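Local coordinates for uncharacterized protein Atu1656 (Agrobacterium tumefaciens, PDB 2OJH) that is of unknown function but folds as a six-bladed beta-propeller of the TolB family, at residues V251-M256 / E262-L267. Numbering follows the deposited sequence.
Sequences VQLMDM and ETLFDL
Val251 sits over one face of the Phe265 ring: its CB is 4.0 Å from the ring centroid, a CH-pi contact displaced toward the CE2-CZ rim, and its CG2 comes to 3.5 Å from Phe265 CE2. The ring gets there because Phe265 CG lies between its own backbone N and carbonyl carbon (chi1 44°), which sets the side chain beside that of Val251, pointing the same way. Leu267 CD1 meets the ring at its edge, and Tyr288 and Phe27 add aromatic neighbours. On the same side of the sheet Leu253 CB packs between the two methyls of Leu264, 3.8 Å from Leu264 CD1, while Phe286 of strand 285-291 touches both Val251 and Leu264. This is the tight half of the contact. At the margin of this same face the partly exposed Glu262 lays its CG along Leu253, and its carboxylate forms a salt bridge with Arg32.

On the opposite face the Gln252-Thr263 pair is polar and opens to solvent at the threonine, while Gln252 itself is buried against Phe233 and Ser235 of strand 230-237. Thr263 OG1 donates to Gln252 OE1 at 2.7 Å, in the plane of the amide and on a lone pair, and the bend of the glutamine chain at chi2 (-79°) brings the amide back across to the threonine.

Between the faces, Leu253 and Glu262 exchange two backbone hydrogen bonds, with Glu262 N reaching Leu253 O at 2.7 Å. Farther along, Val251 N binds Phe265 O in a nearly straight bond (167°), but Val251 O takes Leu264 N. Leu264 and Phe265 therefore both face Val251, a classic beta bulge, and the extra residue turns Leu264 onto the apolar side. The bulged hairpin of strands 247-255 and 262-267 forms the outer edge of a four-stranded antiparallel propeller blade.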
loop_
_atom_site.group_PDB
_atom_site.type_symbol
_atom_site.label_atom_id
_atom_site.label_comp_id
_atom_site.label_asym_id
_atom_site.label_seq_id
_atom_site.Cartn_x
_atom_site.Cartn_y
_atom_site.Cartn_z
ATOM N N VAL A 251 -11.793 -4.312 -7.945
ATOM C CA VAL A 251 -11.109 -4.722 -6.726
ATOM C C VAL A 251 -11.263 -6.249 -6.699
ATOM O O VAL A 251 -12.386 -6.774 -6.717
ATOM C CB VAL A 251 -11.679 -4.023 -5.473
ATOM C CG1 VAL A 251 -11.055 -4.570 -4.179
ATOM C CG2 VAL A 251 -11.453 -2.497 -5.564
ATOM N N GLN A 252 -10.121 -6.937 -6.703
ATOM C CA GLN A 252 -10.073 -8.366 -6.835
ATOM C C GLN A 252 -9.596 -9.013 -5.563
ATOM O O GLN A 252 -8.908 -8.387 -4.754
ATOM C CB GLN A 252 -9.081 -8.766 -7.929
ATOM C CG GLN A 252 -9.278 -8.100 -9.255
ATOM C CD GLN A 252 -10.392 -8.725 -10.021
ATOM O OE1 GLN A 252 -11.514 -8.262 -9.949
ATOM N NE2 GLN A 252 -10.106 -9.807 -10.734
ATOM N N LEU A 253 -9.930 -10.294 -5.425
ATOM C CA LEU A 253 -9.456 -11.102 -4.314
ATOM C C LEU A 253 -9.078 -12.471 -4.864
ATOM O O LEU A 253 -9.723 -12.976 -5.810
ATOM C CB LEU A 253 -10.554 -11.254 -3.247
ATOM C CG LEU A 253 -10.173 -11.742 -1.839
ATOM C CD1 LEU A 253 -9.472 -10.670 -1.090
ATOM C CD2 LEU A 253 -11.411 -12.201 -1.013
HETATM N N MSE A 254 -8.030 -13.053 -4.281
HETATM C CA MSE A 254 -7.604 -14.417 -4.613
HETATM C C MSE A 254 -6.928 -15.108 -3.426
HETATM O O MSE A 254 -6.550 -14.455 -2.449
HETATM C CB MSE A 254 -6.615 -14.361 -5.769
HETATM C CG MSE A 254 -5.323 -13.666 -5.369
HETATM SE SE MSE A 254 -4.148 -13.383 -6.899
HETATM C CE MSE A 254 -2.866 -12.197 -6.040
ATOM N N ASP A 255 -6.754 -16.425 -3.543
ATOM C CA ASP A 255 -5.991 -17.227 -2.568
ATOM C C ASP A 255 -4.504 -16.824 -2.611
ATOM O O ASP A 255 -4.043 -16.257 -3.617
ATOM C CB ASP A 255 -6.139 -18.730 -2.883
ATOM C CG ASP A 255 -7.583 -19.241 -2.745
ATOM O OD1 ASP A 255 -8.391 -18.604 -2.037
ATOM O OD2 ASP A 255 -7.921 -20.296 -3.342
HETATM N N MSE A 256 -3.752 -17.105 -1.538
HETATM C CA MSE A 256 -2.293 -16.860 -1.525
HETATM C C MSE A 256 -1.535 -17.393 -2.751
HETATM O O MSE A 256 -0.540 -16.803 -3.177
HETATM C CB MSE A 256 -1.631 -17.481 -0.304
HETATM C CG MSE A 256 -2.069 -16.949 1.001
HETATM SE SE MSE A 256 -1.853 -15.027 1.177
HETATM C CE MSE A 256 0.033 -14.883 1.275
ATOM N N GLU A 262 -11.413 -13.596 -7.843
ATOM C CA GLU A 262 -12.773 -13.103 -7.999
ATOM C C GLU A 262 -12.788 -11.585 -7.967
ATOM O O GLU A 262 -11.892 -10.965 -7.391
ATOM C CB GLU A 262 -13.691 -13.680 -6.916
ATOM C CG GLU A 262 -13.312 -13.291 -5.479
ATOM C CD GLU A 262 -14.126 -14.060 -4.449
ATOM O OE1 GLU A 262 -15.377 -13.997 -4.518
ATOM O OE2 GLU A 262 -13.524 -14.743 -3.590
ATOM N N THR A 263 -13.809 -10.999 -8.583
ATOM C CA THR A 263 -14.059 -9.557 -8.463
ATOM C C THR A 263 -14.959 -9.321 -7.270
ATOM O O THR A 263 -16.083 -9.821 -7.213
ATOM C CB THR A 263 -14.711 -8.996 -9.746
ATOM O OG1 THR A 263 -13.834 -9.258 -10.844
ATOM C CG2 THR A 263 -14.917 -7.494 -9.649
ATOM N N LEU A 264 -14.460 -8.596 -6.280
ATOM C CA LEU A 264 -15.283 -8.241 -5.148
ATOM C C LEU A 264 -16.280 -7.158 -5.574
ATOM O O LEU A 264 -17.480 -7.292 -5.334
ATOM C CB LEU A 264 -14.402 -7.759 -3.979
ATOM C CG LEU A 264 -13.507 -8.862 -3.439
ATOM C CD1 LEU A 264 -12.676 -8.296 -2.228
ATOM C CD2 LEU A 264 -14.279 -10.116 -3.021
ATOM N N PHE A 265 -15.803 -6.081 -6.208
ATOM C CA PHE A 265 -16.710 -5.057 -6.741
ATOM C C PHE A 265 -15.990 -4.229 -7.813
ATOM O O PHE A 265 -14.773 -4.220 -7.845
ATOM C CB PHE A 265 -17.239 -4.158 -5.616
ATOM C CG PHE A 265 -16.182 -3.731 -4.630
ATOM C CD1 PHE A 265 -15.918 -4.515 -3.513
ATOM C CD2 PHE A 265 -15.464 -2.550 -4.814
ATOM C CE1 PHE A 265 -14.942 -4.124 -2.583
ATOM C CE2 PHE A 265 -14.496 -2.144 -3.889
ATOM C CZ PHE A 265 -14.233 -2.948 -2.783
ATOM N N ASP A 266 -16.765 -3.598 -8.709
ATOM C CA ASP A 266 -16.260 -2.540 -9.590
ATOM C C ASP A 266 -16.083 -1.263 -8.782
ATOM O O ASP A 266 -16.752 -1.059 -7.764
ATOM C CB ASP A 266 -17.232 -2.240 -10.699
ATOM C CG ASP A 266 -17.420 -3.414 -11.652
ATOM O OD1 ASP A 266 -16.552 -4.305 -11.694
ATOM O OD2 ASP A 266 -18.447 -3.433 -12.359
ATOM N N LEU A 267 -15.217 -0.387 -9.260
ATOM C CA LEU A 267 -14.904 0.829 -8.527
ATOM C C LEU A 267 -14.359 1.906 -9.472
ATOM O O LEU A 267 -13.648 1.612 -10.446
ATOM C CB LEU A 267 -13.913 0.519 -7.410
ATOM C CG LEU A 267 -13.319 1.682 -6.634
ATOM C CD1 LEU A 267 -13.289 1.402 -5.148
ATOM C CD2 LEU A 267 -11.907 1.973 -7.115
#